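Local coordinates for protein CPn_0803/CP_1068/CPj0803/CpB0832 (Chlamydophila pneumoniae, PDB 3Q9D), which is of unknown function but has been linked to the needle tip of the chlamydial type III secretion system, where it probably acts, at residues Leu53-Gly56 against Asn57-Ile61; Ser115-Ala118 against Glu119-Pro123. One frame throughout, in Å; residues are numbered along the deposited sequence.

Contact 1: residues Leu53-Gly56 against Asn57-Ile61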
ATOM      1  N   LEU A  53     -28.015 -12.205  16.866  1.00 23.55           N
ATOM      2  CA  LEU A  53     -26.753 -12.824  16.485  1.00 29.97           C
ATOM      3  C   LEU A  53     -26.315 -12.369  15.096  1.00 27.43           C
ATOM      4  O   LEU A  53     -25.139 -12.100  14.862  1.00 24.82           O
ATOM      5  CB  LEU A  53     -26.872 -14.347  16.523  1.00 38.75           C
ATOM      6  CG  LEU A  53     -26.323 -15.050  17.765  1.00 56.12           C
ATOM      7  CD1 LEU A  53     -27.450 -15.697  18.552  1.00 57.26           C
ATOM      8  CD2 LEU A  53     -25.279 -16.083  17.372  1.00 60.90           C
ATOM      9  N   LEU A  54     -27.273 -12.284  14.178  1.00 29.41           N
ATOM     10  CA  LEU A  54     -26.993 -11.864  12.815  1.00 25.81           C
ATOM     11  C   LEU A  54     -26.486 -10.431  12.790  1.00 23.42           C
ATOM     12  O   LEU A  54     -25.545 -10.111  12.070  1.00 23.17           O
ATOM     13  CB  LEU A  54     -28.248 -11.991  11.953  1.00 24.66           C
ATOM     14  CG  LEU A  54     -28.104 -11.632  10.475  1.00 28.61           C
ATOM     15  CD1 LEU A  54     -27.021 -12.471   9.824  1.00 28.31           C
ATOM     16  CD2 LEU A  54     -29.430 -11.809   9.758  1.00 28.10           C
ATOM     17  N   GLU A  55     -27.107  -9.574  13.592  1.00 22.42           N
ATOM     18  CA  GLU A  55     -26.689  -8.172  13.654  1.00 22.50           C
ATOM     19  C   GLU A  55     -25.249  -8.037  14.147  1.00 23.13           C
ATOM     20  O   GLU A  55     -24.461  -7.283  13.569  1.00 24.96           O
ATOM     21  CB  GLU A  55     -27.607  -7.363  14.567  1.00 21.39           C
ATOM     22  CG  GLU A  55     -27.231  -5.888  14.634  1.00 25.36           C
ATOM     23  CD  GLU A  55     -28.096  -5.101  15.621  1.00 43.19           C
ATOM     24  OE1 GLU A  55     -28.010  -5.371  16.842  1.00 48.99           O
ATOM     25  OE2 GLU A  55     -28.860  -4.218  15.174  1.00 40.07           O
ATOM     26  N   GLY A  56     -24.912  -8.739  15.226  1.00 22.84           N
ATOM     27  CA  GLY A  56     -23.552  -8.701  15.757  1.00 22.00           C
ATOM     28  C   GLY A  56     -22.530  -9.170  14.729  1.00 20.72           C
ATOM     29  O   GLY A  56     -21.484  -8.559  14.558  1.00 18.88           O
ATOM     30  N   ASN A  57     -22.829 -10.266  14.040  1.00 20.19           N
ATOM     31  CA  ASN A  57     -21.940 -10.780  13.002  1.00 22.24           C
ATOM     32  C   ASN A  57     -21.760  -9.822  11.804  1.00 19.91           C
ATOM     33  O   ASN A  57     -20.658  -9.651  11.280  1.00 19.55           O
ATOM     34  CB  ASN A  57     -22.431 -12.169  12.560  1.00 24.30           C
ATOM     35  CG  ASN A  57     -22.109 -13.235  13.594  1.00 34.57           C
ATOM     36  OD1 ASN A  57     -20.999 -13.255  14.119  1.00 34.16           O
ATOM     37  ND2 ASN A  57     -23.067 -14.106  13.903  1.00 32.20           N
ATOM     38  N   LEU A  58     -22.840  -9.169  11.401  1.00 19.89           N
ATOM     39  CA  LEU A  58     -22.761  -8.193  10.329  1.00 21.05           C
ATOM     40  C   LEU A  58     -22.008  -6.949  10.805  1.00 15.42           C
ATOM     41  O   LEU A  58     -21.174  -6.413  10.075  1.00 19.99           O
ATOM     42  CB  LEU A  58     -24.148  -7.827   9.814  1.00 14.60           C
ATOM     43  CG  LEU A  58     -24.913  -8.953   9.111  1.00 18.56           C
ATOM     44  CD1 LEU A  58     -26.364  -8.557   8.874  1.00 31.14           C
ATOM     45  CD2 LEU A  58     -24.259  -9.375   7.804  1.00 17.51           C
ATOM     46  N   LYS A  59     -22.315  -6.469  12.007  1.00 18.87           N
ATOM     47  CA  LYS A  59     -21.543  -5.351  12.539  1.00 23.15           C
ATOM     48  C   LYS A  59     -20.053  -5.668  12.510  1.00 21.86           C
ATOM     49  O   LYS A  59     -19.244  -4.809  12.197  1.00 18.77           O
ATOM     50  CB  LYS A  59     -21.957  -5.014  13.972  1.00 17.83           C
ATOM     51  CG  LYS A  59     -23.286  -4.216  14.047  1.00 15.97           C
ATOM     52  CD  LYS A  59     -23.660  -3.949  15.513  1.00 26.42           C
ATOM     53  CE  LYS A  59     -24.902  -3.034  15.599  1.00 36.41           C
ATOM     54  NZ  LYS A  59     -24.612  -1.666  15.011  1.00 33.75           N
ATOM     55  N   ARG A  60     -19.688  -6.895  12.866  1.00 17.24           N
ATOM     56  CA  ARG A  60     -18.282  -7.299  12.873  0.53 16.83           C
ATOM     57  C   ARG A  60     -17.662  -7.225  11.481  1.00 21.44           C
ATOM     58  O   ARG A  60     -16.598  -6.630  11.282  1.00 16.12           O
ATOM     59  CB  ARG A  60     -18.141  -8.724  13.425  0.53 16.92           C
ATOM     60  CG  ARG A  60     -16.693  -9.194  13.581  0.53 26.16           C
ATOM     61  CD  ARG A  60     -16.595 -10.459  14.456  0.53 31.62           C
ATOM     62  NE  ARG A  60     -17.513 -10.418  15.595  0.53 37.27           N
ATOM     63  CZ  ARG A  60     -18.619 -11.149  15.677  0.53 36.49           C
ATOM     64  NH1 ARG A  60     -19.408 -11.056  16.732  0.53 31.19           N
ATOM     65  NH2 ARG A  60     -18.927 -11.979  14.697  0.53 42.77           N
ATOM     66  N   ILE A  61     -18.314  -7.839  10.499  1.00 18.66           N
ATOM     67  CA  ILE A  61     -17.674  -7.878   9.192  0.59 19.90           C
ATOM     68  C   ILE A  61     -17.600  -6.495   8.561  1.00 22.41           C
ATOM     69  O   ILE A  61     -16.658  -6.219   7.831  1.00 20.09           O
ATOM     70  CB  ILE A  61     -18.313  -8.891   8.214  0.59 21.77           C
ATOM     71  CG1 ILE A  61     -19.703  -8.430   7.778  0.59 21.42           C
ATOM     72  CG2 ILE A  61     -18.376 -10.291   8.826  0.59 21.23           C
ATOM     73  CD1 ILE A  61     -20.375  -9.418   6.834  0.59 23.58           C
TER

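Contact 2: residues Ser115-Ala118 against Glu119-Pro123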
ATOM      1  N   SER A 115     -34.268  -2.348  10.790  1.00 19.98           N
ATOM      2  CA  SER A 115     -33.023  -1.771  11.279  1.00 18.68           C
ATOM      3  C   SER A 115     -31.829  -2.388  10.528  1.00 24.87           C
ATOM      4  O   SER A 115     -30.881  -1.681  10.146  1.00 23.04           O
ATOM      5  CB  SER A 115     -32.884  -2.010  12.788  1.00 22.20           C
ATOM      6  OG  SER A 115     -31.655  -1.514  13.264  1.00 25.63           O
ATOM      7  N   LEU A 116     -31.877  -3.703  10.320  1.00 21.68           N
ATOM      8  CA  LEU A 116     -30.807  -4.409   9.604  1.00 23.45           C
ATOM      9  C   LEU A 116     -30.735  -3.952   8.156  1.00 17.82           C
ATOM     10  O   LEU A 116     -29.647  -3.784   7.590  1.00 18.75           O
ATOM     11  CB  LEU A 116     -31.030  -5.920   9.630  1.00 21.07           C
ATOM     12  CG  LEU A 116     -30.808  -6.623  10.975  1.00 27.12           C
ATOM     13  CD1 LEU A 116     -31.163  -8.113  10.826  1.00 25.32           C
ATOM     14  CD2 LEU A 116     -29.364  -6.431  11.507  1.00 20.62           C
ATOM     15  N   ILE A 117     -31.895  -3.731   7.557  1.00 17.18           N
ATOM     16  CA  ILE A 117     -31.946  -3.249   6.182  1.00 19.22           C
ATOM     17  C   ILE A 117     -31.294  -1.870   6.101  1.00 25.13           C
ATOM     18  O   ILE A 117     -30.437  -1.621   5.245  1.00 23.24           O
ATOM     19  CB  ILE A 117     -33.401  -3.191   5.656  1.00 18.22           C
ATOM     20  CG1 ILE A 117     -33.927  -4.616   5.436  1.00 16.63           C
ATOM     21  CG2 ILE A 117     -33.460  -2.411   4.352  1.00 24.63           C
ATOM     22  CD1 ILE A 117     -35.444  -4.672   5.074  1.00 19.56           C
ATOM     23  N   ALA A 118     -31.686  -0.982   7.015  1.00 23.24           N
ATOM     24  CA  ALA A 118     -31.164   0.375   7.028  1.00 26.56           C
ATOM     25  C   ALA A 118     -29.657   0.365   7.252  1.00 24.85           C
ATOM     26  O   ALA A 118     -28.921   1.084   6.585  1.00 24.24           O
ATOM     27  CB  ALA A 118     -31.866   1.222   8.106  1.00 25.13           C
ATOM     28  N   GLU A 119     -29.191  -0.454   8.188  1.00 19.05           N
ATOM     29  CA  GLU A 119     -27.765  -0.473   8.491  1.00 22.43           C
ATOM     30  C   GLU A 119     -26.902  -1.165   7.412  1.00 22.99           C
ATOM     31  O   GLU A 119     -25.776  -0.747   7.123  1.00 23.94           O
ATOM     32  CB  GLU A 119     -27.526  -1.102   9.868  1.00 19.72           C
ATOM     33  CG  GLU A 119     -26.070  -0.983  10.357  1.00 22.68           C
ATOM     34  CD  GLU A 119     -25.933  -1.307  11.845  1.00 32.66           C
ATOM     35  OE1 GLU A 119     -26.974  -1.531  12.504  1.00 32.84           O
ATOM     36  OE2 GLU A 119     -24.791  -1.323  12.363  1.00 31.92           O
ATOM     37  N   PHE A 120     -27.423  -2.208   6.787  1.00 20.80           N
ATOM     38  CA  PHE A 120     -26.535  -3.102   6.030  1.00 20.29           C
ATOM     39  C   PHE A 120     -26.803  -3.254   4.560  1.00 20.70           C
ATOM     40  O   PHE A 120     -25.944  -3.757   3.841  1.00 21.11           O
ATOM     41  CB  PHE A 120     -26.488  -4.491   6.690  1.00 19.29           C
ATOM     42  CG  PHE A 120     -25.900  -4.460   8.055  1.00 20.00           C
ATOM     43  CD1 PHE A 120     -24.554  -4.158   8.222  1.00 21.63           C
ATOM     44  CD2 PHE A 120     -26.680  -4.689   9.164  1.00 18.87           C
ATOM     45  CE1 PHE A 120     -23.995  -4.107   9.467  1.00 21.56           C
ATOM     46  CE2 PHE A 120     -26.132  -4.628  10.440  1.00 19.45           C
ATOM     47  CZ  PHE A 120     -24.774  -4.350  10.591  1.00 17.90           C
ATOM     48  N   MET A 121     -27.974  -2.838   4.093  1.00 19.14           N
ATOM     49  CA  MET A 121     -28.298  -3.081   2.691  1.00 14.69           C
ATOM     50  C   MET A 121     -27.319  -2.403   1.727  1.00 21.33           C
ATOM     51  O   MET A 121     -26.830  -3.027   0.790  1.00 16.60           O
ATOM     52  CB  MET A 121     -29.733  -2.676   2.342  1.00 17.64           C
ATOM     53  CG  MET A 121     -30.067  -2.981   0.863  1.00 24.08           C
ATOM     54  SD  MET A 121     -31.821  -2.647   0.482  1.00 27.38           S
ATOM     55  CE  MET A 121     -31.991  -0.914   0.930  1.00 52.29           C
ATOM     56  N   MET A 122     -27.047  -1.123   1.933  1.00 19.50           N
ATOM     57  CA  MET A 122     -26.137  -0.411   1.045  0.61 20.21           C
ATOM     58  C   MET A 122     -24.689  -0.931   1.112  1.00 17.87           C
ATOM     59  O   MET A 122     -24.050  -1.162   0.078  1.00 17.82           O
ATOM     60  CB  MET A 122     -26.230   1.096   1.312  0.61 20.02           C
ATOM     61  CG  MET A 122     -27.564   1.683   0.863  0.61 23.98           C
ATOM     62  SD  MET A 122     -27.844   1.328  -0.885  0.61 38.31           S
ATOM     63  CE  MET A 122     -26.115   1.490  -1.525  0.61 10.65           C
ATOM     64  N   PRO A 123     -24.168  -1.146   2.330  1.00 14.61           N
ATOM     65  CA  PRO A 123     -22.806  -1.676   2.438  1.00 19.75           C
ATOM     66  C   PRO A 123     -22.695  -3.063   1.783  1.00 20.28           C
ATOM     67  O   PRO A 123     -21.663  -3.384   1.183  1.00 17.06           O
ATOM     68  CB  PRO A 123     -22.596  -1.774   3.947  1.00 21.28           C
ATOM     69  CG  PRO A 123     -23.460  -0.666   4.505  1.00 24.86           C
ATOM     70  CD  PRO A 123     -24.679  -0.656   3.626  1.00 20.30           C
TER
HETATM   71  O   HOH W   1     -29.438  -3.028  12.827  1.00 28.60           O
HETATM   72  O   HOH W   2     -28.463   0.576   3.825  1.00 23.55           O

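Contact 1: residues Leu53-Gly56 against Asn57-Ile61
Leu54 and Leu58 meet one turn apart on the inner side of helix 48-61, the first helix of the modelled chain and part of its N-terminal helical bundle. CG of Leu54 lies 3.9 Å from CD1 of Leu58, and the two branched chains slant across each other rather than running alongside. With its CG anti to the backbone N (chi1 -178°), Leu54 swings forward along the helix to reach the next turn. This is the tight part of the contact: both leucines are buried, with Val77 and Phe74 of helix 70-82 and Phe92 and Leu96 of helix 86-98 packed against them.

Next to this apolar strip, Glu55 and Lys59 run side by side in the same direction. They touch through carbon, Glu55 CG to Lys59 CE being 3.8 Å, while the charges stay apart, with Glu55 OE2 5.0 Å from Lys59 NZ. The ammonium turns instead to a salt bridge with Glu119 of helix 107-133 and a hydrogen bond to Ala118 O of a second subunit.

The looser side carries Leu53, Asn57 and Arg60, with Leu53 and Arg60 exposed. It does not face solvent alone, for Met122 of the second subunit packs on Arg60 and Lys59. Gly56 adds no side chain here, but its carbonyl oxygen is well used. It accepts the amide of Arg60, N to O 3.0 Å. Arg60 is modelled in two positions; in the one given, the guanidinium folds back (chi3 -40°) so that this oxygen lies over one face, off centre. Regular i to i+4 bonds tie the backbone throughout, and the one from Asn57 N to Leu53 O, 3.1 Å long, is nearly straight at 166°.

Contact 2: residues Ser115-Ala118 against Glu119-Pro123
Leu116 lays its CD2 methyl beside the CD2-CE2 side of the Phe120 ring one turn on, 3.9 Å from CE2, the two side chains running at a slant to each other. One face of the ring is taken by its own neighbour: CG of Glu119 stands 3.5 Å above the ring plane, over the centre. Glu119 gets there with CG anti to N (chi1 -172°), and its extended chain carries OE2 onward to Lys59. OE1 accepts a hydrogen bond from a water, 2.9 Å away, that in turn accepts from Ser115 OG at 2.7 Å, so a single solvent molecule bridges one turn.

Ile117 and Met121 lie alongside each other, CG2 to CE 4.0 Å, on another side of the helix. The backbone is already disturbed at Phe120, whose N makes a bent bond to Leu116 O (138°) and a weak second one to Ile117 O. Met121 N still donates to Ile117 O at 3.0 Å, but Met122 N donates a hydrogen bond to a second water, 2.9 Å off, which donates to Ala118 O. Pro123 has no amide hydrogen to offer. Such a water-inserted opening of the turn just before a proline is typical of a proline-kinked helix, here the long helix 107-133.

Contacts 1 and 2 sit on neighbouring helices of the N-terminal bundle, their centres about 11 Å apart, and they touch directly. Phe120 CZ reaches 3.6 Å from Leu58 CB and 3.5 Å from Lys59 N, so the ring of contact 2 wedges against the inner side of contact 1. Beside it Lys59 NZ and Glu119 OE2 are 2.7 Å apart. That link probably also eases the closeness of two carboxylates, Glu55 OE2 being 4.2 Å from Glu119 OE1. Because the same lysine reaches a neighbouring copy, it joins contact 1 of one subunit to contact 2 of another, at the kinked turn.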